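Local coordinates for universal stress protein (Pseudomonas aeruginosa UCBPP-PA14, PDB 7MQ5), which is of unknown function but belongs to the universal stress protein family, and so probably takes part in the bacterial response to stress, at residues A[22-27]-A[38-43]; A[79-84]-A[91-96]; A[84-89]-A[118-123]; A[150-155]-A[275-280]. One frame throughout, in Å; residues are numbered along the deposited sequence. Where two conformers were deposited one is given.

Contact 1 (A[22-27]-A[38-43])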
# COMPACT_ATOMS: atom_id res chain seq x y z
N LEU A 22 9.01 -0.73 -12.19
CA LEU A 22 9.17 -0.88 -10.72
C LEU A 22 8.15 -1.87 -10.16
O LEU A 22 8.45 -2.44 -9.10
CB LEU A 22 9.10 0.47 -10.00
CG LEU A 22 10.43 1.20 -9.80
CD1 LEU A 22 11.41 0.39 -8.95
CD2 LEU A 22 11.08 1.55 -11.11
N ALA A 23 6.98 -2.05 -10.78
CA ALA A 23 6.02 -3.02 -10.18
C ALA A 23 6.66 -4.41 -10.10
O ALA A 23 6.61 -5.05 -9.04
CB ALA A 23 4.72 -3.04 -10.95
N LEU A 24 7.28 -4.84 -11.19
CA LEU A 24 7.91 -6.19 -11.17
C LEU A 24 9.13 -6.20 -10.25
O LEU A 24 9.38 -7.23 -9.62
CB LEU A 24 8.28 -6.60 -12.60
CG LEU A 24 8.86 -8.01 -12.74
CD1 LEU A 24 7.92 -9.08 -12.17
CD2 LEU A 24 9.17 -8.27 -14.20
N LYS A 25 9.89 -5.10 -10.18
CA LYS A 25 11.06 -5.10 -9.26
C LYS A 25 10.58 -5.29 -7.81
O LYS A 25 11.18 -6.11 -7.08
CB LYS A 25 11.88 -3.82 -9.43
CG LYS A 25 12.72 -3.78 -10.71
CD LYS A 25 13.50 -2.51 -10.89
CE LYS A 25 14.53 -2.62 -12.00
NZ LYS A 25 15.57 -3.62 -11.68
N ARG A 26 9.55 -4.56 -7.39
CA ARG A 26 9.09 -4.76 -5.99
C ARG A 26 8.56 -6.19 -5.82
O ARG A 26 8.81 -6.80 -4.77
CB ARG A 26 7.96 -3.81 -5.60
CG ARG A 26 8.22 -2.33 -5.81
CD ARG A 26 9.56 -1.84 -5.38
NE ARG A 26 9.57 -0.39 -5.30
CZ ARG A 26 10.65 0.36 -5.24
NH1 ARG A 26 10.53 1.66 -5.10
NH2 ARG A 26 11.85 -0.19 -5.34
N ALA A 27 7.84 -6.71 -6.83
CA ALA A 27 7.28 -8.08 -6.73
C ALA A 27 8.41 -9.10 -6.57
O ALA A 27 8.27 -10.04 -5.77
CB ALA A 27 6.44 -8.37 -7.94
N LEU A 38 3.67 -15.04 -8.52
CA LEU A 38 3.51 -13.77 -9.26
C LEU A 38 2.61 -14.00 -10.47
O LEU A 38 2.95 -14.86 -11.32
CB LEU A 38 4.87 -13.26 -9.73
CG LEU A 38 5.90 -13.00 -8.63
CD1 LEU A 38 7.18 -12.43 -9.23
CD2 LEU A 38 5.35 -12.07 -7.55
N HIS A 39 1.52 -13.24 -10.56
CA HIS A 39 0.67 -13.24 -11.78
C HIS A 39 0.90 -11.91 -12.49
O HIS A 39 0.55 -10.85 -11.95
CB HIS A 39 -0.80 -13.46 -11.43
CG HIS A 39 -1.65 -13.54 -12.65
ND1 HIS A 39 -1.58 -14.63 -13.50
CD2 HIS A 39 -2.56 -12.69 -13.17
CE1 HIS A 39 -2.44 -14.44 -14.49
NE2 HIS A 39 -3.05 -13.26 -14.31
N LEU A 40 1.49 -11.98 -13.68
CA LEU A 40 1.81 -10.76 -14.46
C LEU A 40 0.65 -10.45 -15.41
O LEU A 40 0.28 -11.32 -16.22
CB LEU A 40 3.10 -10.97 -15.25
CG LEU A 40 4.27 -11.61 -14.51
CD1 LEU A 40 5.51 -11.65 -15.39
CD2 LEU A 40 4.56 -10.91 -13.20
N LEU A 41 0.16 -9.22 -15.35
CA LEU A 41 -1.01 -8.83 -16.16
C LEU A 41 -0.66 -7.63 -17.04
O LEU A 41 -0.19 -6.61 -16.50
CB LEU A 41 -2.18 -8.47 -15.23
CG LEU A 41 -3.39 -7.82 -15.90
CD1 LEU A 41 -4.10 -8.80 -16.82
CD2 LEU A 41 -4.34 -7.24 -14.86
N VAL A 42 -0.95 -7.75 -18.33
CA VAL A 42 -0.91 -6.58 -19.25
C VAL A 42 -2.37 -6.24 -19.58
O VAL A 42 -3.08 -7.13 -20.05
CB VAL A 42 -0.08 -6.83 -20.52
CG1 VAL A 42 -0.22 -5.67 -21.49
CG2 VAL A 42 1.38 -7.08 -20.19
N CYS A 43 -2.76 -4.99 -19.36
CA CYS A 43 -4.14 -4.53 -19.62
C CYS A 43 -4.16 -3.81 -20.97
O CYS A 43 -3.83 -2.62 -21.02
CB CYS A 43 -4.63 -3.61 -18.52
SG CYS A 43 -4.60 -4.38 -16.89
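L24 and L40 meet methyl to methyl, CD1 of L24 lying 4.0 Å from CD2 of L40; one turn further along the helix and two residues earlier on the strand, A27 meets L38, with A27 CB 3.9 Å from L38 CD2. These two pairs make up the first shell, and both are purely apolar. CD2 of L38 is also near the backbone of the helix, 4.0 Å from A27 O. CG of L24 is anti to its own backbone N (chi1 -176°), which swings the isobutyl group out from a CB that does not itself aim at the strand; the two leucine side chains then pass at a slant. A27 needs no such reach, because its CB already points at the strand, and there the backbones are closer, 7.3 Å between the CA atoms of A27 and L38 against 8.3 Å for L24 and L40. Helix 22-34 is the crossover of a beta-alpha-beta unit that leads from strand 9-13 to strand 37-43, and residues 22-27 are its first part. V12 of strand 9-13 touches both A27 and L40, and V67 and T69 of strand 67-72 lie against L40 as well. Further out, R26 makes a salt bridge with D270 and a hydrogen bond to the carbonyl of R130, tying this helix to parts of the chain far along the sequence.

Contact 2 (A[79-84]-A[91-96]); sequences QTIIAE and GLIIKQ
I81 comes down from helix 77-88 onto I93 and K95 of strand 92-96, and its side chain can be followed branch by branch. CB leaves the helix pointing at the strand. CG2, placed anti to the backbone N, is the branch that meets I93: it sits 3.9 Å from I93 CG2 and 4.1 Å from I93 CD1, so one methyl of I81 rests against two of I93. The longer branch takes the other direction. CG1 is anti to the carbonyl carbon (chi1 -63°) and the chain runs on extended to CD1, which ends 4.0 Å from CD of K95. There the isoleucine crosses the lysine's methylene chain at about a right angle, using the aliphatic part of a residue whose charged end lies elsewhere. K95 is extended until a final bend that turns NZ toward Q96 O, 3.2 Å away, a bond whose donor is tilted 33° from the carbonyl plane. The stronger partner of NZ is D112, with which it forms a salt bridge, so the buried ammonium is supplied with both a charge and a carbonyl. L11 and V13 of strand 9-13 and L115 of helix 110-118 also touch I81. Helix 77-88 is a beta-alpha-beta crossover from strand 67-72 to the parallel strand 92-96, passing over strands 37-43 and 9-13, as in the alpha/beta fold of the universal stress protein family.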
# COMPACT_ATOMS: atom_id res chain seq x y z
N GLN A 79 -10.91 -1.71 -13.83
CA GLN A 79 -11.83 -2.88 -13.81
C GLN A 79 -11.10 -4.13 -14.30
O GLN A 79 -11.36 -5.23 -13.76
CB GLN A 79 -13.07 -2.58 -14.64
CG GLN A 79 -14.02 -1.65 -13.90
CD GLN A 79 -15.17 -1.21 -14.77
OE1 GLN A 79 -16.30 -1.64 -14.58
NE2 GLN A 79 -14.85 -0.40 -15.76
N THR A 80 -10.21 -3.98 -15.28
CA THR A 80 -9.44 -5.15 -15.79
C THR A 80 -8.55 -5.69 -14.67
O THR A 80 -8.49 -6.92 -14.45
CB THR A 80 -8.62 -4.75 -17.02
OG1 THR A 80 -9.49 -4.27 -18.04
CG2 THR A 80 -7.82 -5.91 -17.55
N ILE A 81 -7.90 -4.79 -13.95
CA ILE A 81 -7.01 -5.20 -12.82
C ILE A 81 -7.83 -5.91 -11.73
O ILE A 81 -7.41 -6.99 -11.28
CB ILE A 81 -6.28 -3.97 -12.27
CG1 ILE A 81 -5.37 -3.37 -13.33
CG2 ILE A 81 -5.52 -4.33 -11.01
CD1 ILE A 81 -4.82 -2.01 -13.00
N ILE A 82 -8.95 -5.32 -11.30
CA ILE A 82 -9.74 -5.97 -10.22
C ILE A 82 -10.32 -7.30 -10.71
O ILE A 82 -10.30 -8.27 -9.93
CB ILE A 82 -10.79 -4.99 -9.66
CG1 ILE A 82 -10.09 -3.84 -8.93
CG2 ILE A 82 -11.80 -5.71 -8.77
CD1 ILE A 82 -10.99 -2.68 -8.58
N ALA A 83 -10.78 -7.37 -11.96
CA ALA A 83 -11.30 -8.67 -12.45
C ALA A 83 -10.19 -9.73 -12.41
O ALA A 83 -10.49 -10.90 -12.11
CB ALA A 83 -11.88 -8.53 -13.84
N GLU A 84 -8.96 -9.34 -12.73
CA GLU A 84 -7.85 -10.32 -12.72
C GLU A 84 -7.54 -10.74 -11.27
O GLU A 84 -7.26 -11.92 -11.02
CB GLU A 84 -6.61 -9.76 -13.41
CG GLU A 84 -5.68 -10.84 -13.88
CD GLU A 84 -6.17 -11.60 -15.11
OE1 GLU A 84 -7.27 -11.26 -15.65
OE2 GLU A 84 -5.44 -12.50 -15.54
N GLY A 91 -3.73 -11.61 -3.26
CA GLY A 91 -3.83 -10.90 -1.97
C GLY A 91 -3.14 -9.55 -1.96
O GLY A 91 -3.17 -8.87 -0.93
N LEU A 92 -2.54 -9.16 -3.07
CA LEU A 92 -1.85 -7.86 -3.20
C LEU A 92 -1.86 -7.50 -4.68
O LEU A 92 -1.66 -8.40 -5.51
CB LEU A 92 -0.41 -7.97 -2.70
CG LEU A 92 0.49 -6.75 -2.89
CD1 LEU A 92 0.01 -5.55 -2.07
CD2 LEU A 92 1.92 -7.09 -2.51
N ILE A 93 -2.10 -6.24 -4.98
CA ILE A 93 -1.93 -5.67 -6.34
C ILE A 93 -0.75 -4.70 -6.28
O ILE A 93 -0.75 -3.85 -5.38
CB ILE A 93 -3.20 -4.96 -6.81
CG1 ILE A 93 -4.38 -5.92 -6.89
CG2 ILE A 93 -2.96 -4.24 -8.13
CD1 ILE A 93 -5.73 -5.24 -7.05
N ILE A 94 0.20 -4.83 -7.20
CA ILE A 94 1.33 -3.88 -7.31
C ILE A 94 1.19 -3.16 -8.65
O ILE A 94 1.13 -3.83 -9.71
CB ILE A 94 2.70 -4.55 -7.18
CG1 ILE A 94 2.80 -5.39 -5.90
CG2 ILE A 94 3.80 -3.49 -7.27
CD1 ILE A 94 4.14 -6.06 -5.73
N LYS A 95 1.13 -1.83 -8.60
CA LYS A 95 1.04 -1.03 -9.83
C LYS A 95 1.94 0.20 -9.69
O LYS A 95 1.93 0.85 -8.62
CB LYS A 95 -0.40 -0.60 -10.09
CG LYS A 95 -0.53 0.18 -11.39
CD LYS A 95 -1.92 0.54 -11.81
CE LYS A 95 -1.91 1.39 -13.07
NZ LYS A 95 -1.25 2.71 -12.87
N GLN A 96 2.65 0.53 -10.75
CA GLN A 96 3.49 1.74 -10.74
C GLN A 96 2.65 2.96 -11.11
O GLN A 96 1.83 2.91 -12.05
CB GLN A 96 4.67 1.59 -11.69
CG GLN A 96 5.54 2.83 -11.75
CD GLN A 96 6.90 2.61 -12.39
OE1 GLN A 96 7.23 1.54 -12.90
NE2 GLN A 96 7.69 3.66 -12.37

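Contact 3 (A[84-89]-A[118-123]); sequences EQQAEG and FAPCPV
P120 slides past the end of Q85, the two side chains running in opposite directions, and Q86 crosses the same proline at a slant; together they set the last turns of helix 77-88 against the loop between helix 110-118 and strand 123-126. Q85 starts out extended (chi1 179°) and bends sharply at the next bond, which brings the amide alongside P120. OE1 of Q85 then lies 3.4 Å from P120 CG, while CG of Q85 comes 3.8 Å from the SG of C121. Thus the proline meets the oxygen end of the amide and the cysteine meets the methylene root. From the next residue of the helix, Q86 folds back and brings its NE2 to 3.5 Å from P120 CG. The two amides are joined beside the proline: NE2 of Q86 donates to OE1 of Q85 at 2.9 Å, with an N-H...O angle of 162° and the acceptor near the plane of the donating amide. L283, E284 and A287 touch P120 as well. Across the contact, then, amide atoms meet only carbon and sulfur; they find polar partners in each other, in C90 O for Q85 NE2, and in E284 and S288 for Q86, which is consistent with two glutamines packing on a proline.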
# COMPACT_ATOMS: atom_id res chain seq x y z
N GLU A 84 -8.96 -9.34 -12.73
CA GLU A 84 -7.85 -10.32 -12.72
C GLU A 84 -7.54 -10.74 -11.27
O GLU A 84 -7.26 -11.92 -11.02
CB GLU A 84 -6.61 -9.76 -13.41
CG GLU A 84 -5.68 -10.84 -13.88
CD GLU A 84 -6.17 -11.60 -15.11
OE1 GLU A 84 -7.27 -11.26 -15.65
OE2 GLU A 84 -5.44 -12.50 -15.54
N GLN A 85 -7.55 -9.78 -10.35
CA GLN A 85 -7.34 -10.10 -8.91
C GLN A 85 -8.40 -11.11 -8.45
O GLN A 85 -8.05 -12.05 -7.70
CB GLN A 85 -7.40 -8.80 -8.11
CG GLN A 85 -7.21 -9.00 -6.61
CD GLN A 85 -8.50 -9.30 -5.88
OE1 GLN A 85 -9.59 -8.88 -6.27
NE2 GLN A 85 -8.37 -9.99 -4.75
N GLN A 86 -9.64 -10.93 -8.89
CA GLN A 86 -10.73 -11.85 -8.50
C GLN A 86 -10.50 -13.24 -9.11
O GLN A 86 -10.64 -14.25 -8.38
CB GLN A 86 -12.08 -11.26 -8.94
CG GLN A 86 -12.49 -10.05 -8.11
CD GLN A 86 -12.91 -10.49 -6.73
OE1 GLN A 86 -13.89 -11.22 -6.57
NE2 GLN A 86 -12.17 -10.07 -5.73
N ALA A 87 -10.16 -13.29 -10.39
CA ALA A 87 -9.98 -14.59 -11.09
C ALA A 87 -8.82 -15.38 -10.49
O ALA A 87 -8.94 -16.61 -10.35
CB ALA A 87 -9.72 -14.33 -12.56
N GLU A 88 -7.73 -14.70 -10.13
CA GLU A 88 -6.50 -15.38 -9.67
C GLU A 88 -6.43 -15.45 -8.14
O GLU A 88 -5.54 -16.16 -7.64
CB GLU A 88 -5.31 -14.65 -10.30
CG GLU A 88 -5.28 -14.75 -11.81
CD GLU A 88 -5.02 -16.15 -12.33
OE1 GLU A 88 -4.40 -16.94 -11.61
OE2 GLU A 88 -5.46 -16.44 -13.45
N GLY A 89 -7.34 -14.79 -7.43
CA GLY A 89 -7.33 -14.85 -5.96
C GLY A 89 -6.13 -14.16 -5.34
O GLY A 89 -5.71 -14.55 -4.25
N PHE A 118 -11.85 0.71 -5.17
CA PHE A 118 -12.61 -0.56 -5.29
C PHE A 118 -11.80 -1.83 -5.05
O PHE A 118 -12.44 -2.88 -4.93
CB PHE A 118 -13.32 -0.59 -6.65
CG PHE A 118 -14.42 0.45 -6.73
CD1 PHE A 118 -15.57 0.31 -5.97
CD2 PHE A 118 -14.28 1.57 -7.52
CE1 PHE A 118 -16.57 1.26 -6.01
CE2 PHE A 118 -15.29 2.52 -7.57
CZ PHE A 118 -16.43 2.37 -6.82
N ALA A 119 -10.48 -1.75 -4.98
CA ALA A 119 -9.72 -3.01 -4.82
C ALA A 119 -10.05 -3.67 -3.49
O ALA A 119 -9.90 -3.05 -2.44
CB ALA A 119 -8.25 -2.74 -4.92
N PRO A 120 -10.44 -4.97 -3.50
CA PRO A 120 -10.77 -5.65 -2.25
C PRO A 120 -9.57 -6.36 -1.61
O PRO A 120 -9.69 -7.45 -1.08
CB PRO A 120 -11.85 -6.64 -2.72
CG PRO A 120 -11.39 -7.03 -4.10
CD PRO A 120 -10.79 -5.77 -4.69
N CYS A 121 -8.43 -5.69 -1.67
CA CYS A 121 -7.17 -6.22 -1.12
C CYS A 121 -6.19 -5.08 -1.00
O CYS A 121 -6.43 -3.99 -1.55
CB CYS A 121 -6.60 -7.30 -2.03
SG CYS A 121 -6.17 -6.74 -3.71
N PRO A 122 -5.05 -5.29 -0.31
CA PRO A 122 -3.98 -4.30 -0.27
C PRO A 122 -3.50 -3.93 -1.68
O PRO A 122 -3.42 -4.78 -2.57
CB PRO A 122 -2.87 -5.03 0.52
CG PRO A 122 -3.64 -5.96 1.44
CD PRO A 122 -4.80 -6.42 0.60
N VAL A 123 -3.21 -2.65 -1.87
CA VAL A 123 -2.64 -2.15 -3.14
C VAL A 123 -1.34 -1.42 -2.83
O VAL A 123 -1.35 -0.51 -1.99
CB VAL A 123 -3.60 -1.20 -3.89
CG1 VAL A 123 -2.94 -0.68 -5.16
CG2 VAL A 123 -4.92 -1.87 -4.20

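Contact 4 (A[150-155]-A[275-280])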
# COMPACT_ATOMS: atom_id res chain seq x y z
N HIS A 150 -10.14 0.57 14.94
CA HIS A 150 -8.78 1.17 14.79
C HIS A 150 -7.72 0.17 15.29
O HIS A 150 -6.66 0.09 14.66
CB HIS A 150 -8.69 2.55 15.44
CG HIS A 150 -9.42 3.60 14.68
ND1 HIS A 150 -10.78 3.80 14.81
CD2 HIS A 150 -9.00 4.50 13.77
CE1 HIS A 150 -11.16 4.78 14.02
NE2 HIS A 150 -10.09 5.23 13.37
N ARG A 151 -8.01 -0.59 16.34
CA ARG A 151 -7.00 -1.58 16.83
C ARG A 151 -6.65 -2.56 15.70
O ARG A 151 -5.46 -2.80 15.48
CB ARG A 151 -7.49 -2.36 18.06
CG ARG A 151 -7.52 -1.55 19.35
CD ARG A 151 -7.62 -2.43 20.59
NE ARG A 151 -8.73 -3.38 20.54
CZ ARG A 151 -9.97 -3.15 20.98
NH1 ARG A 151 -10.31 -1.99 21.50
NH2 ARG A 151 -10.88 -4.11 20.88
N SER A 152 -7.67 -3.08 15.01
CA SER A 152 -7.48 -4.05 13.91
C SER A 152 -6.71 -3.40 12.76
O SER A 152 -5.73 -4.00 12.29
CB SER A 152 -8.82 -4.56 13.43
OG SER A 152 -8.66 -5.36 12.26
N LEU A 153 -7.13 -2.21 12.34
CA LEU A 153 -6.48 -1.51 11.20
C LEU A 153 -5.02 -1.21 11.56
O LEU A 153 -4.13 -1.49 10.74
CB LEU A 153 -7.24 -0.21 10.88
CG LEU A 153 -6.76 0.54 9.64
CD1 LEU A 153 -6.89 -0.33 8.40
CD2 LEU A 153 -7.54 1.83 9.45
N HIS A 154 -4.77 -0.68 12.76
CA HIS A 154 -3.37 -0.38 13.17
C HIS A 154 -2.55 -1.67 13.22
O HIS A 154 -1.37 -1.62 12.80
CB HIS A 154 -3.33 0.34 14.52
CG HIS A 154 -3.95 1.69 14.50
ND1 HIS A 154 -4.44 2.30 15.63
CD2 HIS A 154 -4.22 2.53 13.47
CE1 HIS A 154 -4.94 3.47 15.31
NE2 HIS A 154 -4.82 3.64 14.00
N ALA A 155 -3.12 -2.76 13.73
CA ALA A 155 -2.36 -4.03 13.78
C ALA A 155 -1.96 -4.43 12.36
O ALA A 155 -0.82 -4.90 12.16
CB ALA A 155 -3.17 -5.10 14.47
N LYS A 275 -7.17 -1.38 3.88
CA LYS A 275 -8.55 -0.98 4.23
C LYS A 275 -9.02 -1.79 5.43
O LYS A 275 -8.52 -2.88 5.68
CB LYS A 275 -9.51 -1.22 3.06
CG LYS A 275 -9.15 -0.49 1.77
CD LYS A 275 -10.23 -0.61 0.74
CE LYS A 275 -9.95 0.14 -0.55
NZ LYS A 275 -8.99 -0.55 -1.45
N PRO A 276 -9.99 -1.25 6.20
CA PRO A 276 -10.57 -2.00 7.31
C PRO A 276 -11.17 -3.32 6.82
O PRO A 276 -11.70 -3.37 5.72
CB PRO A 276 -11.67 -1.07 7.84
CG PRO A 276 -11.24 0.31 7.42
CD PRO A 276 -10.55 0.10 6.09
N ASP A 277 -11.14 -4.33 7.67
CA ASP A 277 -11.68 -5.67 7.31
C ASP A 277 -13.14 -5.59 6.84
O ASP A 277 -13.47 -6.29 5.87
CB ASP A 277 -11.58 -6.65 8.49
CG ASP A 277 -10.16 -7.04 8.87
OD1 ASP A 277 -9.25 -6.80 8.06
OD2 ASP A 277 -9.99 -7.60 9.96
N ASP A 278 -13.98 -4.78 7.50
CA ASP A 278 -15.42 -4.66 7.15
C ASP A 278 -15.58 -4.04 5.75
O ASP A 278 -16.55 -4.40 5.05
CB ASP A 278 -16.18 -3.81 8.17
CG ASP A 278 -16.35 -4.43 9.55
OD1 ASP A 278 -16.01 -5.62 9.72
OD2 ASP A 278 -16.83 -3.71 10.46
N ILE A 279 -14.69 -3.12 5.39
CA ILE A 279 -14.72 -2.45 4.06
C ILE A 279 -14.25 -3.46 3.00
O ILE A 279 -14.88 -3.57 1.94
CB ILE A 279 -13.86 -1.17 4.08
CG1 ILE A 279 -14.39 -0.12 5.06
CG2 ILE A 279 -13.72 -0.60 2.68
CD1 ILE A 279 -15.74 0.42 4.70
N ILE A 280 -13.17 -4.19 3.28
CA ILE A 280 -12.69 -5.25 2.35
C ILE A 280 -13.82 -6.25 2.07
O ILE A 280 -14.01 -6.61 0.89
CB ILE A 280 -11.45 -5.96 2.93
CG1 ILE A 280 -10.23 -5.03 2.98
CG2 ILE A 280 -11.15 -7.25 2.17
CD1 ILE A 280 -9.69 -4.64 1.63
O HOH W 1 -9.47 -3.94 10.00
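L153 and P276 bring the first part of helix 148-167 against the start of helix 277-287, two helices of the alpha/beta fold of the universal stress protein family, at the point where the chain leaves strand 270-274. Here the backbones run close, with 5.7 Å between the CA atoms of L153 and P276. The tight part belongs to one methyl of the leucine. With chi1 at -174° the leucine branch sits beside its own carbonyl carbon, and CD1 reaches across to the peptide that links K275 to P276: it lies 3.9 Å from K275 C and equally far from P276 N, and 4.3 Å from CD of the proline ring. The leucine therefore packs on the flat peptide joint as much as on a side chain. P276 occupies the N-cap position, and its carbonyl accepts the backbone N-H of I280 to start the helix. K275 contributes backbone here; its CB points away from helix 148-167, and its NZ is bound by the carbonyl of L116. T245 touches both K275 and P276 from a loop.

The other side is loose and exposed to solvent. S152 and D277 face each other with OG of the serine 3.5 Å from OD2 of the aspartate, a long separation, and two conformers of the serine were deposited. In the conformer given, a water joins the segments. It accepts the backbone N-H of D277, in the first turn of its helix, at 2.9 Å between the water oxygen and D277 N, and is hydrogen-bonded to S152 OG at 2.8 Å.

In the fold
Contacts 1, 2 and 3 form one continuous region in the first half of the ten-stranded sheet. Contacts 1 and 2 have centres about 10 Å apart and are linked by two probable hydrogen bonds, H39 NE2 with E84 OE2 at 2.8 Å and L22 N with Q96 OE1 at 3.0 Å. Contact 3 lies nearer still to contact 2, about 6 Å between centres; they share E84 on helix 77-88, and I93 N makes a probable hydrogen bond with P122 O at 3.1 Å. Contact 4 sits in the other half, about 26 Å from contact 1 between centres, yet it touches contact 3 through a probable hydrogen bond from K275 NZ to A119 O at 2.8 Å.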